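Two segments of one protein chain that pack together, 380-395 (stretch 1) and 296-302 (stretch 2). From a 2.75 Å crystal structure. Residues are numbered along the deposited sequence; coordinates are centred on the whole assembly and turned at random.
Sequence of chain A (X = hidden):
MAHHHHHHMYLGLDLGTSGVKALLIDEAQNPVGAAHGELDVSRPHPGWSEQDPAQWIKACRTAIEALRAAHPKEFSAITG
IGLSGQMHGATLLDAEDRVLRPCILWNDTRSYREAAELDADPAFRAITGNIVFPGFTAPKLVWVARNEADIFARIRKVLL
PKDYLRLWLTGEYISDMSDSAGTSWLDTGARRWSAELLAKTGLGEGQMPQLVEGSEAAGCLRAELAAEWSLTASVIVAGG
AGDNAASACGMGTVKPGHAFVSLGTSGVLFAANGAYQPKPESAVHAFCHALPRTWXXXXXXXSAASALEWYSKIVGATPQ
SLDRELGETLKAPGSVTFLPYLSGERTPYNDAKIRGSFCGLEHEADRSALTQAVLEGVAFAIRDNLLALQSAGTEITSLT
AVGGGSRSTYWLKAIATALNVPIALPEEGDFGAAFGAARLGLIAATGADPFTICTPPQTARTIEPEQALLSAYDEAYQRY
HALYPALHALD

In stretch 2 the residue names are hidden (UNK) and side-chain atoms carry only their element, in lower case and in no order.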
# COMPACT_ATOMS: atom_id res chain seq x y z
N PHE A 380 -4.71 -4.19 19.35
CA PHE A 380 -4.41 -5.61 19.52
C PHE A 380 -4.26 -6.34 18.19
O PHE A 380 -3.38 -7.20 18.04
CB PHE A 380 -5.50 -6.27 20.36
CG PHE A 380 -5.56 -5.77 21.75
CD1 PHE A 380 -4.39 -5.47 22.41
CD2 PHE A 380 -6.77 -5.57 22.40
CE1 PHE A 380 -4.41 -4.99 23.71
CE2 PHE A 380 -6.80 -5.09 23.69
CZ PHE A 380 -5.63 -4.79 24.34
N ALA A 381 -5.06 -5.99 17.19
CA ALA A 381 -4.85 -6.55 15.85
C ALA A 381 -3.48 -6.17 15.31
O ALA A 381 -2.80 -7.00 14.70
CB ALA A 381 -5.93 -6.07 14.89
N ILE A 382 -3.05 -4.92 15.51
CA ILE A 382 -1.69 -4.55 15.12
C ILE A 382 -0.67 -5.41 15.87
O ILE A 382 0.32 -5.86 15.29
CB ILE A 382 -1.45 -3.05 15.38
CG1 ILE A 382 -2.37 -2.20 14.50
CG2 ILE A 382 0.00 -2.68 15.08
CD1 ILE A 382 -2.36 -0.77 14.87
N ARG A 383 -0.89 -5.67 17.15
CA ARG A 383 0.03 -6.52 17.89
C ARG A 383 -0.00 -7.96 17.36
O ARG A 383 1.02 -8.65 17.36
CB ARG A 383 -0.26 -6.43 19.40
CG ARG A 383 -0.38 -7.68 20.16
CD ARG A 383 0.71 -7.85 21.15
NE ARG A 383 0.47 -7.32 22.50
CZ ARG A 383 0.91 -7.93 23.61
NH1 ARG A 383 0.69 -7.41 24.81
NH2 ARG A 383 1.55 -9.09 23.51
N ASP A 384 -1.17 -8.43 16.93
CA ASP A 384 -1.21 -9.70 16.21
C ASP A 384 -0.38 -9.63 14.93
O ASP A 384 0.29 -10.61 14.56
CB ASP A 384 -2.66 -10.11 15.91
CG ASP A 384 -3.25 -10.96 17.02
OD1 ASP A 384 -2.46 -11.49 17.84
OD2 ASP A 384 -4.49 -11.16 17.03
N ASN A 385 -0.42 -8.50 14.24
CA ASN A 385 0.38 -8.37 13.02
C ASN A 385 1.88 -8.37 13.33
O ASN A 385 2.65 -9.05 12.64
CB ASN A 385 -0.04 -7.12 12.26
CG ASN A 385 -1.21 -7.40 11.36
OD1 ASN A 385 -1.12 -7.35 10.12
ND2 ASN A 385 -2.32 -7.77 11.98
N LEU A 386 2.30 -7.63 14.36
CA LEU A 386 3.71 -7.59 14.73
C LEU A 386 4.21 -8.98 15.09
O LEU A 386 5.35 -9.35 14.76
CB LEU A 386 3.94 -6.60 15.86
CG LEU A 386 5.35 -6.46 16.45
CD1 LEU A 386 5.63 -5.03 16.91
CD2 LEU A 386 5.60 -7.39 17.60
N LEU A 387 3.38 -9.77 15.77
CA LEU A 387 3.77 -11.14 16.12
C LEU A 387 3.97 -12.00 14.87
O LEU A 387 4.88 -12.84 14.83
CB LEU A 387 2.73 -11.77 17.07
CG LEU A 387 2.65 -11.33 18.55
CD1 LEU A 387 1.66 -12.18 19.34
CD2 LEU A 387 3.98 -11.26 19.27
N ALA A 388 3.12 -11.81 13.84
CA ALA A 388 3.28 -12.55 12.59
C ALA A 388 4.58 -12.19 11.88
O ALA A 388 5.29 -13.07 11.38
CB ALA A 388 2.10 -12.28 11.66
N LEU A 389 4.89 -10.89 11.79
CA LEU A 389 6.15 -10.44 11.21
C LEU A 389 7.35 -11.01 11.96
O LEU A 389 8.35 -11.39 11.35
CB LEU A 389 6.21 -8.92 11.18
CG LEU A 389 5.22 -8.23 10.26
CD1 LEU A 389 5.72 -6.82 9.98
CD2 LEU A 389 5.13 -9.01 8.99
N GLN A 390 7.28 -11.03 13.29
CA GLN A 390 8.37 -11.62 14.05
C GLN A 390 8.52 -13.10 13.76
O GLN A 390 9.65 -13.60 13.70
CB GLN A 390 8.15 -11.34 15.53
CG GLN A 390 8.45 -9.89 15.86
CD GLN A 390 8.57 -9.64 17.35
OE1 GLN A 390 8.82 -10.57 18.12
NE2 GLN A 390 8.56 -8.37 17.73
N SER A 391 7.43 -13.82 13.49
CA SER A 391 7.61 -15.22 13.14
C SER A 391 8.21 -15.37 11.75
O SER A 391 8.51 -16.49 11.34
CB SER A 391 6.29 -15.97 13.21
OG SER A 391 5.47 -15.62 12.10
N ALA A 392 8.34 -14.29 11.00
CA ALA A 392 8.91 -14.35 9.67
C ALA A 392 10.28 -13.66 9.60
O ALA A 392 10.68 -13.21 8.53
CB ALA A 392 7.93 -13.78 8.64
N GLY A 393 10.98 -13.59 10.74
CA GLY A 393 12.38 -13.19 10.82
C GLY A 393 12.66 -11.71 11.02
O GLY A 393 13.82 -11.30 10.90
N THR A 394 11.65 -10.93 11.38
CA THR A 394 11.73 -9.48 11.48
C THR A 394 11.53 -9.12 12.94
O THR A 394 10.61 -9.62 13.59
CB THR A 394 10.66 -8.82 10.57
OG1 THR A 394 11.11 -8.82 9.21
CG2 THR A 394 10.31 -7.41 10.99
N GLU A 395 12.40 -8.28 13.48
CA GLU A 395 12.19 -7.69 14.80
C GLU A 395 11.97 -6.19 14.60
O GLU A 395 12.80 -5.51 14.00
CB GLU A 395 13.38 -7.99 15.72
CG GLU A 395 13.43 -7.30 17.09
CD GLU A 395 14.83 -7.40 17.69
OE1 GLU A 395 15.23 -8.53 18.07
OE2 GLU A 395 15.57 -6.39 17.72
N UNK A 296 10.30 -6.31 1.53
CA UNK A 296 9.50 -5.84 2.66
C UNK A 296 8.36 -6.79 2.95
O UNK A 296 7.89 -7.54 2.08
c UNK A 296 7.65 -4.18 0.19
n UNK A 296 6.32 -4.20 -0.13
c UNK A 296 5.62 -4.40 0.97
n UNK A 296 6.46 -4.50 1.99
c UNK A 296 7.75 -4.38 1.52
c UNK A 296 8.94 -4.42 2.43
N UNK A 297 7.88 -6.69 4.18
CA UNK A 297 6.70 -7.40 4.65
C UNK A 297 5.54 -6.43 4.83
O UNK A 297 5.72 -5.23 5.07
o UNK A 297 8.88 -9.06 7.76
c UNK A 297 7.66 -9.44 5.75
n UNK A 297 8.84 -11.15 6.94
c UNK A 297 8.52 -9.87 6.90
c UNK A 297 6.99 -8.13 5.96
N UNK A 298 4.33 -6.97 4.75
CA UNK A 298 3.13 -6.16 4.89
C UNK A 298 2.12 -6.97 5.66
O UNK A 298 1.73 -8.06 5.23
c UNK A 298 2.24 -4.32 0.54
c UNK A 298 2.58 -5.74 3.52
s UNK A 298 1.34 -3.84 2.00
c UNK A 298 2.44 -4.26 3.34
N UNK A 299 1.75 -6.50 6.85
CA UNK A 299 0.62 -7.03 7.58
C UNK A 299 -0.58 -6.15 7.31
O UNK A 299 -0.48 -4.92 7.37
N UNK A 300 -1.70 -6.78 6.97
CA UNK A 300 -2.91 -6.06 6.59
C UNK A 300 -4.01 -6.34 7.60
O UNK A 300 -4.41 -7.49 7.79
c UNK A 300 -2.33 -6.19 4.20
c UNK A 300 -4.63 -5.61 4.86
c UNK A 300 -3.40 -6.43 5.18
N UNK A 301 -4.53 -5.28 8.20
CA UNK A 301 -5.71 -5.31 9.06
C UNK A 301 -6.88 -4.78 8.24
O UNK A 301 -6.90 -3.61 7.86
c UNK A 301 -3.75 -4.06 12.04
c UNK A 301 -5.50 -4.46 10.32
c UNK A 301 -4.40 -5.06 11.18
c UNK A 301 -6.83 -4.25 11.08
N UNK A 302 -7.87 -5.64 7.96
CA UNK A 302 -8.89 -5.24 7.00
C UNK A 302 -9.76 -4.09 7.50
O UNK A 302 -10.31 -3.34 6.67
c UNK A 302 -9.00 -7.43 5.71
c UNK A 302 -8.27 -6.73 4.55
c UNK A 302 -9.75 -6.44 6.60
c UNK A 302 -9.95 -8.51 5.25

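Position 296 carries one carbon followed by a five-membered ring of three carbons and two nitrogens, an imidazole, and its CA-to-CB bond points away from the helix, so that nothing on stretch 1 is touched. The residue is His 296. A weak hydrogen bond runs from His 296 ND1 to the backbone O of position 297, 3.3 Å away.

Position 297 has three side-chain carbons in a row, the third bearing one oxygen and one nitrogen. This is a carboxamide on a two-carbon stem; the CA-to-CB bond points toward stretch 1, and the side chain touches Leu 389, Ala 392 and Thr 394. The residue is Gln 297. Gln 297 CB lies 3.7 Å from Leu 389 CD2, while the amide meets Ala 392, in the Gln 390 to Gly 393 turn, and Thr 394 just after it: Thr 394 OG1 donates a hydrogen bond to Gln 297 OE1 at 2.7 Å, and Gln 297 NE2 donates one to Ala 392 O at 3.2 Å. Both ends of the amide are thereby used, one as acceptor and one as donor.

At position 298 the side chain is an unbranched run of two carbons, a sulfur and a terminal carbon. The CA-to-CB bond points away from stretch 1 and the side chain makes no contact with it; the residue is Met 298.

Position 299 has no side-chain atoms, and Asn 385 OD1 sits 3.1 Å from the CA of position 299. The residue is Gly 299. Here the backbones draw together, with Asn 385 CA 5.6 Å from Gly 299 CA. An ideal CB on Gly 299 would fall 2.3 Å from Asn 385 OD1, a clash, so the absence of a side chain makes this close approach possible.

Position 300 bears three carbons, one carrying the other two, and its CA-to-CB bond points away from stretch 1. The backbone N of position 300 is 3.3 Å from Asn 385 OD1, but the angle is too poor for a hydrogen bond. This is Val 300.

Position 301 shows four carbons forked at the first, with one arm two carbons long. Its CA-to-CB bond points toward stretch 1, and the side chain touches Ala 381, Ile 382 and Asn 385. This is Ile 301, whose CD1 lies 3.4 Å from Ile 382 CG1 and 4.1 Å from Ala 381 CB; Asn 385 ND2 is 3.5 Å from Ile 301 CG1.

Position 302 has four carbons forked at the second and lies out of reach of stretch 1; it is Leu 302.

The strand runs nearly antiparallel to the helix, at 153°, and its alternation turns 297, 299 and 301 to the contact. Apolar packing at Ile 301 and polar pairing at Gln 297 flank the close approach at Gly 299. Between them, Asn 385 is also hydrogen-bonded within its own helix, Asn 385 ND2 donating to Ala 381 O at 2.9 Å, and fits against the bare glycine backbone.

Stretch 2 (296-302) HQMGVIL
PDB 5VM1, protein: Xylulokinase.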